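Spermidine N(1)-acetyltransferase (PDB 3NE7) transfers an acetyl group from acetyl-CoA to polyamines such as spermidine, protecting the cell against polyamine toxicity. Local coordinates at residues Ile75-Leu80 / Arg91-Pro96. Residues are numbered along the deposited sequence; the frame is centred on the assembly and turned at random.
Sequences IGFIEL and RLYLKP. With COA (coenzyme A), chain C; SO4 (sulfate ion), chain F.
The Phe77 ring takes the carbonyl oxygen of Tyr93 over one face and CB of Arg91 at its edge, near the ring plane. Against the Tyr93 ring, which C6P of coenzyme A also meets obliquely, it stands with the planes at 44°, and Phe77 CZ is 3.9 Å from Tyr93 CB. Phe77 CG sits between its own backbone N and carbonyl carbon (chi1 61°), which swings the ring across to strand 86-94. The guanidinium of Arg91, in cation-pi contact with Tyr45, has a sulfate at its edge, in plane. NE and NH1 give this ion, probably from the crystallisation liquor, weak hydrogen bonds, and Tyr45 and Trp40 also bind it. Arg91 NH2 lies 3.0 Å from Glu79 OE1 in a salt bridge that uses the syn lone pair. The carboxylate is turned 51° from the guanidinium plane, and the bond is bent.

Phe77, Glu79, Arg91 and Tyr93 share one face of the antiparallel hairpin, whose paired backbone bonds join Phe77–Tyr93 and Glu79–Arg91; Lys95 N reaches Ile75 O at 2.9 Å. On the other face Ile78 CB packs on Leu92 CD1 (3.8 Å), and Leu94 CD2 directly on Gly76 CA (3.8 Å).

As in other GNAT enzymes, strand 86-94 receives the cofactor: Leu92 O accepts from coenzyme A N4P at 2.8 Å, and Leu94 N donates to its O9P at 2.9 Å. These bonds lay the pantetheine along the strand, with S1P 3.3 Å from Tyr93 OH, itself bonded to Tyr28. Arg91 NH2, bridging Glu79 and Glu53, probably offsets the repulsion between these close acids and would favour their ionised forms.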
ATOM      1  N   ILE A  75     -10.198   0.241  -6.893  1.00 33.98           N
ATOM      2  CA  ILE A  75     -10.520   1.212  -5.853  1.00 33.36           C
ATOM      3  C   ILE A  75      -9.470   1.257  -4.715  1.00 31.22           C
ATOM      4  O   ILE A  75      -9.600   2.018  -3.748  1.00 31.49           O
ATOM      5  CB  ILE A  75     -11.975   1.000  -5.305  1.00 34.87           C
ATOM      6  CG1 ILE A  75     -12.220  -0.446  -4.814  1.00 34.91           C
ATOM      7  CG2 ILE A  75     -13.025   1.383  -6.416  1.00 35.72           C
ATOM      8  CD1 ILE A  75     -11.257  -0.967  -3.709  1.00 34.45           C
ATOM      9  N   GLY A  76      -8.415   0.466  -4.828  1.00 29.73           N
ATOM     10  CA  GLY A  76      -7.397   0.432  -3.780  1.00 27.17           C
ATOM     11  C   GLY A  76      -6.267  -0.520  -4.103  1.00 26.84           C
ATOM     12  O   GLY A  76      -6.428  -1.413  -4.957  1.00 27.02           O
ATOM     13  N   PHE A  77      -5.130  -0.355  -3.414  1.00 24.86           N
ATOM     14  CA  PHE A  77      -4.014  -1.207  -3.653  1.00 24.48           C
ATOM     15  C   PHE A  77      -3.047  -1.341  -2.474  1.00 23.84           C
ATOM     16  O   PHE A  77      -3.015  -0.515  -1.570  1.00 24.14           O
ATOM     17  CB  PHE A  77      -3.249  -0.694  -4.891  1.00 25.19           C
ATOM     18  CG  PHE A  77      -2.703   0.715  -4.732  1.00 24.19           C
ATOM     19  CD1 PHE A  77      -3.462   1.813  -5.088  1.00 25.66           C
ATOM     20  CD2 PHE A  77      -1.447   0.929  -4.240  1.00 25.86           C
ATOM     21  CE1 PHE A  77      -2.974   3.098  -4.947  1.00 25.17           C
ATOM     22  CE2 PHE A  77      -0.947   2.224  -4.101  1.00 25.26           C
ATOM     23  CZ  PHE A  77      -1.726   3.304  -4.463  1.00 25.53           C
ATOM     24  N   ILE A  78      -2.223  -2.384  -2.554  1.00 23.58           N
ATOM     25  CA  ILE A  78      -1.176  -2.645  -1.595  1.00 22.82           C
ATOM     26  C   ILE A  78       0.059  -3.055  -2.391  1.00 23.59           C
ATOM     27  O   ILE A  78      -0.038  -3.746  -3.424  1.00 23.58           O
ATOM     28  CB  ILE A  78      -1.589  -3.759  -0.578  1.00 22.51           C
ATOM     29  CG1 ILE A  78      -0.607  -3.811   0.591  1.00 20.77           C
ATOM     30  CG2 ILE A  78      -1.720  -5.114  -1.288  1.00 21.06           C
ATOM     31  CD1 ILE A  78      -0.993  -4.853   1.725  1.00 18.29           C
ATOM     32  N   GLU A  79       1.212  -2.586  -1.916  1.00 23.35           N
ATOM     33  CA  GLU A  79       2.459  -2.898  -2.526  1.00 25.03           C
ATOM     34  C   GLU A  79       3.505  -3.202  -1.480  1.00 26.04           C
ATOM     35  O   GLU A  79       3.711  -2.423  -0.559  1.00 25.41           O
ATOM     36  CB  GLU A  79       2.944  -1.724  -3.382  1.00 25.80           C
ATOM     37  CG  GLU A  79       4.200  -2.025  -4.181  1.00 26.96           C
ATOM     38  CD  GLU A  79       4.749  -0.809  -4.934  1.00 32.22           C
ATOM     39  OE1 GLU A  79       4.191   0.310  -4.767  1.00 33.74           O
ATOM     40  OE2 GLU A  79       5.727  -0.977  -5.723  1.00 32.80           O
ATOM     41  N   LEU A  80       4.167  -4.340  -1.666  1.00 27.89           N
ATOM     42  CA  LEU A  80       5.206  -4.829  -0.786  1.00 29.53           C
ATOM     43  C   LEU A  80       6.523  -4.974  -1.550  1.00 30.58           C
ATOM     44  O   LEU A  80       6.538  -5.249  -2.756  1.00 29.61           O
ATOM     45  CB  LEU A  80       4.811  -6.203  -0.199  1.00 31.05           C
ATOM     46  CG  LEU A  80       3.842  -6.190   1.000  1.00 32.58           C
ATOM     47  CD1 LEU A  80       2.478  -5.759   0.636  1.00 32.00           C
ATOM     48  CD2 LEU A  80       3.785  -7.582   1.565  1.00 39.01           C
ATOM     49  N   ARG A  91       3.168   0.641   0.393  1.00 25.69           N
ATOM     50  CA  ARG A  91       1.977   1.413   0.043  1.00 25.09           C
ATOM     51  C   ARG A  91       0.701   0.600   0.285  1.00 23.89           C
ATOM     52  O   ARG A  91       0.660  -0.585  -0.002  1.00 23.38           O
ATOM     53  CB  ARG A  91       2.019   1.791  -1.419  1.00 25.48           C
ATOM     54  CG  ARG A  91       3.152   2.723  -1.777  1.00 28.60           C
ATOM     55  CD  ARG A  91       3.260   2.908  -3.261  1.00 29.79           C
ATOM     56  NE  ARG A  91       4.315   3.871  -3.561  1.00 34.57           N
ATOM     57  CZ  ARG A  91       5.017   3.942  -4.700  1.00 35.80           C
ATOM     58  NH1 ARG A  91       5.923   4.906  -4.817  1.00 39.99           N
ATOM     59  NH2 ARG A  91       4.860   3.070  -5.693  1.00 31.10           N
ATOM     60  N   LEU A  92      -0.300   1.272   0.840  1.00 22.19           N
ATOM     61  CA  LEU A  92      -1.610   0.736   1.022  1.00 21.45           C
ATOM     62  C   LEU A  92      -2.545   1.939   1.028  1.00 20.98           C
ATOM     63  O   LEU A  92      -2.550   2.721   1.977  1.00 19.80           O
ATOM     64  CB  LEU A  92      -1.677  -0.019   2.349  1.00 21.62           C
ATOM     65  CG  LEU A  92      -2.995  -0.637   2.787  1.00 21.90           C
ATOM     66  CD1 LEU A  92      -3.622  -1.509   1.705  1.00 20.97           C
ATOM     67  CD2 LEU A  92      -2.808  -1.420   4.107  1.00 20.53           C
ATOM     68  N   TYR A  93      -3.316   2.093  -0.048  1.00 20.10           N
ATOM     69  CA  TYR A  93      -4.151   3.258  -0.231  1.00 20.16           C
ATOM     70  C   TYR A  93      -5.462   2.789  -0.835  1.00 21.82           C
ATOM     71  O   TYR A  93      -5.463   1.976  -1.793  1.00 22.36           O
ATOM     72  CB  TYR A  93      -3.459   4.297  -1.162  1.00 20.89           C
ATOM     73  CG  TYR A  93      -2.218   4.945  -0.552  1.00 21.03           C
ATOM     74  CD1 TYR A  93      -2.318   6.016   0.329  1.00 22.86           C
ATOM     75  CD2 TYR A  93      -0.945   4.443  -0.802  1.00 23.04           C
ATOM     76  CE1 TYR A  93      -1.183   6.580   0.922  1.00 22.98           C
ATOM     77  CE2 TYR A  93       0.198   5.011  -0.222  1.00 21.65           C
ATOM     78  CZ  TYR A  93       0.068   6.064   0.641  1.00 23.09           C
ATOM     79  OH  TYR A  93       1.195   6.605   1.240  1.00 27.32           O
ATOM     80  N   LEU A  94      -6.571   3.332  -0.323  1.00 22.33           N
ATOM     81  CA  LEU A  94      -7.897   3.101  -0.878  1.00 23.74           C
ATOM     82  C   LEU A  94      -8.460   4.440  -1.292  1.00 24.59           C
ATOM     83  O   LEU A  94      -8.090   5.431  -0.703  1.00 25.00           O
ATOM     84  CB  LEU A  94      -8.834   2.518   0.186  1.00 23.38           C
ATOM     85  CG  LEU A  94      -8.447   1.228   0.921  1.00 25.62           C
ATOM     86  CD1 LEU A  94      -9.623   0.767   1.852  1.00 24.67           C
ATOM     87  CD2 LEU A  94      -8.082   0.118  -0.034  1.00 22.57           C
ATOM     88  N   LYS A  95      -9.392   4.470  -2.247  1.00 25.77           N
ATOM     89  CA  LYS A  95     -10.182   5.668  -2.495  1.00 27.48           C
ATOM     90  C   LYS A  95     -10.973   5.974  -1.219  1.00 27.14           C
ATOM     91  O   LYS A  95     -11.604   5.095  -0.692  1.00 26.15           O
ATOM     92  CB  LYS A  95     -11.207   5.444  -3.593  1.00 29.31           C
ATOM     93  CG  LYS A  95     -10.684   5.470  -4.988  1.00 34.07           C
ATOM     94  CD  LYS A  95     -11.819   5.377  -6.057  1.00 39.04           C
ATOM     95  CE  LYS A  95     -12.890   6.419  -5.836  1.00 42.94           C
ATOM     96  NZ  LYS A  95     -13.271   7.027  -7.114  1.00 46.91           N
ATOM     97  N   PRO A  96     -10.976   7.231  -0.769  1.00 28.04           N
ATOM     98  CA  PRO A  96     -11.505   7.648   0.520  1.00 28.20           C
ATOM     99  C   PRO A  96     -12.933   7.104   0.837  1.00 29.43           C
ATOM    100  O   PRO A  96     -13.165   6.657   1.922  1.00 28.55           O
ATOM    101  CB  PRO A  96     -11.462   9.183   0.411  1.00 29.10           C
ATOM    102  CG  PRO A  96     -10.305   9.440  -0.426  1.00 29.53           C
ATOM    103  CD  PRO A  96     -10.251   8.338  -1.434  1.00 28.63           C
TER
HETATM  104  N1A COA C 161     -11.662   7.576   9.091  1.00 26.10           N
HETATM  105  C2A COA C 161     -11.028   7.319  10.261  1.00 23.94           C
HETATM  106  N3A COA C 161     -10.473   6.113  10.535  1.00 23.13           N
HETATM  107  C4A COA C 161     -10.548   5.109   9.611  1.00 24.80           C
HETATM  108  C5A COA C 161     -11.244   5.383   8.334  1.00 22.47           C
HETATM  109  C6A COA C 161     -11.786   6.629   8.124  1.00 24.91           C
HETATM  110  N6A COA C 161     -12.424   6.897   6.965  1.00 25.44           N
HETATM  111  N7A COA C 161     -11.165   4.267   7.609  1.00 23.97           N
HETATM  112  C8A COA C 161     -10.499   3.340   8.340  1.00 23.84           C
HETATM  113  N9A COA C 161     -10.121   3.828   9.531  1.00 23.63           N
HETATM  114  C1B COA C 161      -9.321   3.087  10.535  1.00 23.05           C
HETATM  115  C2B COA C 161      -9.895   3.118  11.945  1.00 23.83           C
HETATM  116  O2B COA C 161      -8.822   2.964  12.896  1.00 24.96           O
HETATM  117  C3B COA C 161     -10.863   1.948  11.859  1.00 21.71           C
HETATM  118  O3B COA C 161     -11.243   1.355  13.067  1.00 19.91           O
HETATM  119  P3B COA C 161     -12.579   1.803  13.843  1.00 21.93           P
HETATM  120  O7A COA C 161     -13.725   0.956  13.293  1.00 21.90           O
HETATM  121  O8A COA C 161     -12.727   3.276  13.641  1.00 20.69           O
HETATM  122  O9A COA C 161     -12.207   1.423  15.228  1.00 19.15           O
HETATM  123  C4B COA C 161     -10.150   0.954  10.973  1.00 21.42           C
HETATM  124  O4B COA C 161      -9.250   1.709  10.167  1.00 21.75           O
HETATM  125  C5B COA C 161     -11.131   0.176  10.096  1.00 23.22           C
HETATM  126  O5B COA C 161     -10.409  -0.875   9.436  1.00 22.06           O
HETATM  127  P1A COA C 161     -10.674  -1.278   7.938  1.00 22.88           P
HETATM  128  O1A COA C 161     -12.118  -1.049   7.575  1.00 25.38           O
HETATM  129  O2A COA C 161     -10.080  -2.630   7.831  1.00 22.83           O
HETATM  130  O3A COA C 161      -9.748  -0.194   7.193  1.00 22.78           O
HETATM  131  P2A COA C 161      -9.714   0.179   5.626  1.00 19.81           P
HETATM  132  O4A COA C 161     -10.209   1.626   5.508  1.00 18.51           O
HETATM  133  O5A COA C 161     -10.420  -0.896   4.805  1.00 22.41           O
HETATM  134  O6A COA C 161      -8.151   0.228   5.272  1.00 20.51           O
HETATM  135  CBP COA C 161      -6.517   2.043   5.260  1.00 16.65           C
HETATM  136  CCP COA C 161      -7.263   1.038   6.094  1.00 18.15           C
HETATM  137  CDP COA C 161      -5.429   2.742   6.101  1.00 14.73           C
HETATM  138  CEP COA C 161      -5.853   1.314   4.132  1.00 13.05           C
HETATM  139  CAP COA C 161      -7.529   2.992   4.592  1.00 17.74           C
HETATM  140  OAP COA C 161      -8.343   3.588   5.603  1.00 20.83           O
HETATM  141  C9P COA C 161      -6.809   4.042   3.752  1.00 20.03           C
HETATM  142  O9P COA C 161      -6.556   3.814   2.573  1.00 18.99           O
HETATM  143  N8P COA C 161      -6.436   5.169   4.346  1.00 19.02           N
HETATM  144  C7P COA C 161      -5.741   6.301   3.725  1.00 23.16           C
HETATM  145  C6P COA C 161      -4.296   5.966   3.324  1.00 23.66           C
HETATM  146  C5P COA C 161      -3.440   5.498   4.487  1.00 27.13           C
HETATM  147  O5P COA C 161      -3.485   6.067   5.586  1.00 30.69           O
HETATM  148  N4P COA C 161      -2.668   4.451   4.211  1.00 26.30           N
HETATM  149  C3P COA C 161      -1.748   3.636   5.004  0.50 26.83           C
HETATM  150  C2P COA C 161      -0.587   4.495   5.472  0.50 29.56           C
HETATM  151  S1P COA C 161       0.420   5.018   4.073  0.50 30.52           S
HETATM  152  S   SO4 F 164       5.945   6.531  -1.261  1.00 49.19           S
HETATM  153  O1  SO4 F 164       6.521   7.147  -2.443  1.00 51.02           O
HETATM  154  O2  SO4 F 164       6.482   7.270  -0.144  1.00 52.59           O
HETATM  155  O3  SO4 F 164       4.459   6.540  -1.295  1.00 50.42           O
HETATM  156  O4  SO4 F 164       6.314   5.124  -1.193  1.00 51.06           O